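Local coordinates for aquaporin AqpM (Methanothermobacter marburgensis str. Marburg, PDB 2EVU), which forms a tetrameric membrane channel that lets water move in both directions along osmotic gradients and also passes some glycerol, at residues L89-K94 with A236-Q241. Numbering follows the deposited sequence.
Sequences LWSVKK and AALTYQ. With BOG (octyl beta-D-glucopyranoside), chain B.
Val92 reaches helix 224-243 through one methyl: CG1 lies 3.6 Å from Ala237 CB and 3.5 Å from Leu238 CD1, the latter a tight pair. With CG1 anti to the carbonyl carbon (chi1 -66°), the methyl is aimed at Leu238 CD1 and has Ala237 CB on its flank. Leu238 CB does not point at the turn, but the side chain swings nearer and CD1 makes the contact. Gln241, extended beyond CG, lays its amide NE2 4.2 Å from Val92 CB, a van der Waals approach.

Among polar groups, Ser91 OG touches Ala237 CB at 3.8 Å, yet its hydrogen bond goes back to Gly88 O, late in helix 83-90. Backbone bonds shape the turn as a Schellman motif: Lys94 N to Leu89 O, 2.9 Å, and Lys93 N to Trp90 O, with Lys93 at positive phi (57°).

Facing the detergent, the Trp90 ring has the octyl tail over one face, CZ3 to BOG C5' being 3.6 Å.

No hydrogen bond crosses between the segments. The contact therefore rests on apolar packing, with 199 Å² buried (both sides summed), and joins the turn closing the helix that starts within the first NPA motif to the predicted cytoplasmic end of the last transmembrane helix.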
loop_
_atom_site.group_PDB
_atom_site.type_symbol
_atom_site.label_atom_id
_atom_site.label_comp_id
_atom_site.label_asym_id
_atom_site.label_seq_id
_atom_site.Cartn_x
_atom_site.Cartn_y
_atom_site.Cartn_z
ATOM N N LEU A 89 9.756 3.133 26.216
ATOM C CA LEU A 89 9.990 1.791 26.733
ATOM C C LEU A 89 10.563 1.903 28.140
ATOM O O LEU A 89 10.154 1.185 29.057
ATOM C CB LEU A 89 10.968 1.032 25.833
ATOM C CG LEU A 89 10.407 0.564 24.487
ATOM C CD1 LEU A 89 11.503 -0.119 23.666
ATOM C CD2 LEU A 89 9.241 -0.390 24.740
ATOM N N TRP A 90 11.513 2.818 28.301
ATOM C CA TRP A 90 12.145 3.050 29.586
ATOM C C TRP A 90 11.118 3.404 30.668
ATOM O O TRP A 90 11.149 2.854 31.769
ATOM C CB TRP A 90 13.164 4.188 29.464
ATOM C CG TRP A 90 13.698 4.640 30.790
ATOM C CD1 TRP A 90 14.567 3.963 31.601
ATOM C CD2 TRP A 90 13.317 5.821 31.508
ATOM N NE1 TRP A 90 14.746 4.646 32.780
ATOM C CE2 TRP A 90 13.990 5.790 32.750
ATOM C CE3 TRP A 90 12.471 6.901 31.223
ATOM C CZ2 TRP A 90 13.842 6.798 33.708
ATOM C CZ3 TRP A 90 12.322 7.905 32.178
ATOM C CH2 TRP A 90 13.006 7.844 33.405
ATOM N N SER A 91 10.204 4.313 30.334
ATOM C CA SER A 91 9.193 4.796 31.270
ATOM C C SER A 91 8.271 3.741 31.868
ATOM O O SER A 91 7.543 4.021 32.818
ATOM C CB SER A 91 8.341 5.882 30.605
ATOM O OG SER A 91 7.265 5.313 29.874
ATOM N N VAL A 92 8.279 2.534 31.319
ATOM C CA VAL A 92 7.426 1.486 31.862
ATOM C C VAL A 92 8.214 0.214 32.167
ATOM O O VAL A 92 7.699 -0.903 32.056
ATOM C CB VAL A 92 6.245 1.180 30.915
ATOM C CG1 VAL A 92 5.332 2.398 30.839
ATOM C CG2 VAL A 92 6.758 0.811 29.524
ATOM N N LYS A 93 9.475 0.411 32.549
ATOM C CA LYS A 93 10.380 -0.672 32.933
ATOM C C LYS A 93 10.546 -1.718 31.843
ATOM O O LYS A 93 10.608 -2.917 32.126
ATOM C CB LYS A 93 9.862 -1.358 34.204
ATOM C CG LYS A 93 9.276 -0.423 35.259
ATOM C CD LYS A 93 10.335 0.439 35.913
ATOM C CE LYS A 93 9.728 1.331 36.988
ATOM N NZ LYS A 93 9.052 0.529 38.052
ATOM N N LYS A 94 10.624 -1.270 30.599
ATOM C CA LYS A 94 10.770 -2.198 29.489
ATOM C C LYS A 94 12.119 -2.059 28.815
ATOM O O LYS A 94 12.430 -2.771 27.861
ATOM C CB LYS A 94 9.637 -1.989 28.484
ATOM C CG LYS A 94 8.283 -2.333 29.066
ATOM C CD LYS A 94 8.267 -3.777 29.527
ATOM C CE LYS A 94 6.921 -4.159 30.109
ATOM N NZ LYS A 94 6.822 -5.636 30.291
ATOM N N ALA A 236 1.429 7.333 26.007
ATOM C CA ALA A 236 0.916 6.104 25.416
ATOM C C ALA A 236 1.307 4.878 26.229
ATOM O O ALA A 236 0.485 4.000 26.485
ATOM C CB ALA A 236 1.435 5.966 23.981
ATOM N N ALA A 237 2.569 4.822 26.634
ATOM C CA ALA A 237 3.079 3.697 27.403
ATOM C C ALA A 237 2.312 3.532 28.701
ATOM O O ALA A 237 1.866 2.426 29.035
ATOM C CB ALA A 237 4.562 3.892 27.685
ATOM N N LEU A 238 2.154 4.636 29.430
ATOM C CA LEU A 238 1.425 4.621 30.698
ATOM C C LEU A 238 -0.044 4.288 30.489
ATOM O O LEU A 238 -0.613 3.476 31.215
ATOM C CB LEU A 238 1.557 5.979 31.393
ATOM C CG LEU A 238 2.738 6.186 32.354
ATOM C CD1 LEU A 238 3.970 5.418 31.897
ATOM C CD2 LEU A 238 3.026 7.670 32.453
ATOM N N THR A 239 -0.656 4.912 29.490
ATOM C CA THR A 239 -2.068 4.669 29.202
ATOM C C THR A 239 -2.313 3.181 28.967
ATOM O O THR A 239 -3.281 2.605 29.475
ATOM C CB THR A 239 -2.515 5.443 27.950
ATOM O OG1 THR A 239 -2.284 6.838 28.152
ATOM C CG2 THR A 239 -3.994 5.209 27.668
ATOM N N TYR A 240 -1.423 2.567 28.192
ATOM C CA TYR A 240 -1.535 1.153 27.883
ATOM C C TYR A 240 -1.287 0.303 29.125
ATOM O O TYR A 240 -1.854 -0.777 29.269
ATOM C CB TYR A 240 -0.548 0.782 26.768
ATOM C CG TYR A 240 -0.686 -0.649 26.301
ATOM C CD1 TYR A 240 0.011 -1.677 26.935
ATOM C CD2 TYR A 240 -1.548 -0.983 25.255
ATOM C CE1 TYR A 240 -0.145 -3.001 26.546
ATOM C CE2 TYR A 240 -1.713 -2.304 24.857
ATOM C CZ TYR A 240 -1.006 -3.309 25.508
ATOM O OH TYR A 240 -1.153 -4.623 25.130
ATOM N N GLN A 241 -0.432 0.792 30.017
ATOM C CA GLN A 241 -0.136 0.084 31.258
ATOM C C GLN A 241 -1.379 0.079 32.143
ATOM O O GLN A 241 -1.683 -0.911 32.809
ATOM C CB GLN A 241 1.011 0.771 31.997
ATOM C CG GLN A 241 1.396 0.100 33.307
ATOM C CD GLN A 241 2.665 0.680 33.921
ATOM O OE1 GLN A 241 2.697 1.844 34.333
ATOM N NE2 GLN A 241 3.720 -0.131 33.977
HETATM C C1 BOG B . 19.173 6.165 34.649
HETATM O O1 BOG B . 18.383 6.557 33.518
HETATM C C2 BOG B . 18.442 5.026 35.431
HETATM O O2 BOG B . 17.154 5.478 35.853
HETATM C C3 BOG B . 19.310 4.600 36.655
HETATM O O3 BOG B . 18.663 3.568 37.384
HETATM C C4 BOG B . 20.687 4.112 36.146
HETATM O O4 BOG B . 21.512 3.700 37.245
HETATM C C5 BOG B . 21.392 5.261 35.340
HETATM O O5 BOG B . 20.519 5.675 34.228
HETATM C C6 BOG B . 22.756 4.783 34.803
HETATM O O6 BOG B . 23.277 5.657 33.799
HETATM C "C1'" BOG B . 18.979 7.607 32.753
HETATM C "C2'" BOG B . 18.228 7.770 31.456
HETATM C "C3'" BOG B . 17.048 8.676 31.690
HETATM C "C4'" BOG B . 16.229 8.908 30.438
HETATM C "C5'" BOG B . 15.048 9.824 30.731
HETATM C "C6'" BOG B . 14.955 10.948 29.709
HETATM C "C7'" BOG B . 13.791 11.860 29.984
HETATM C "C8'" BOG B . 13.735 12.958 28.950
#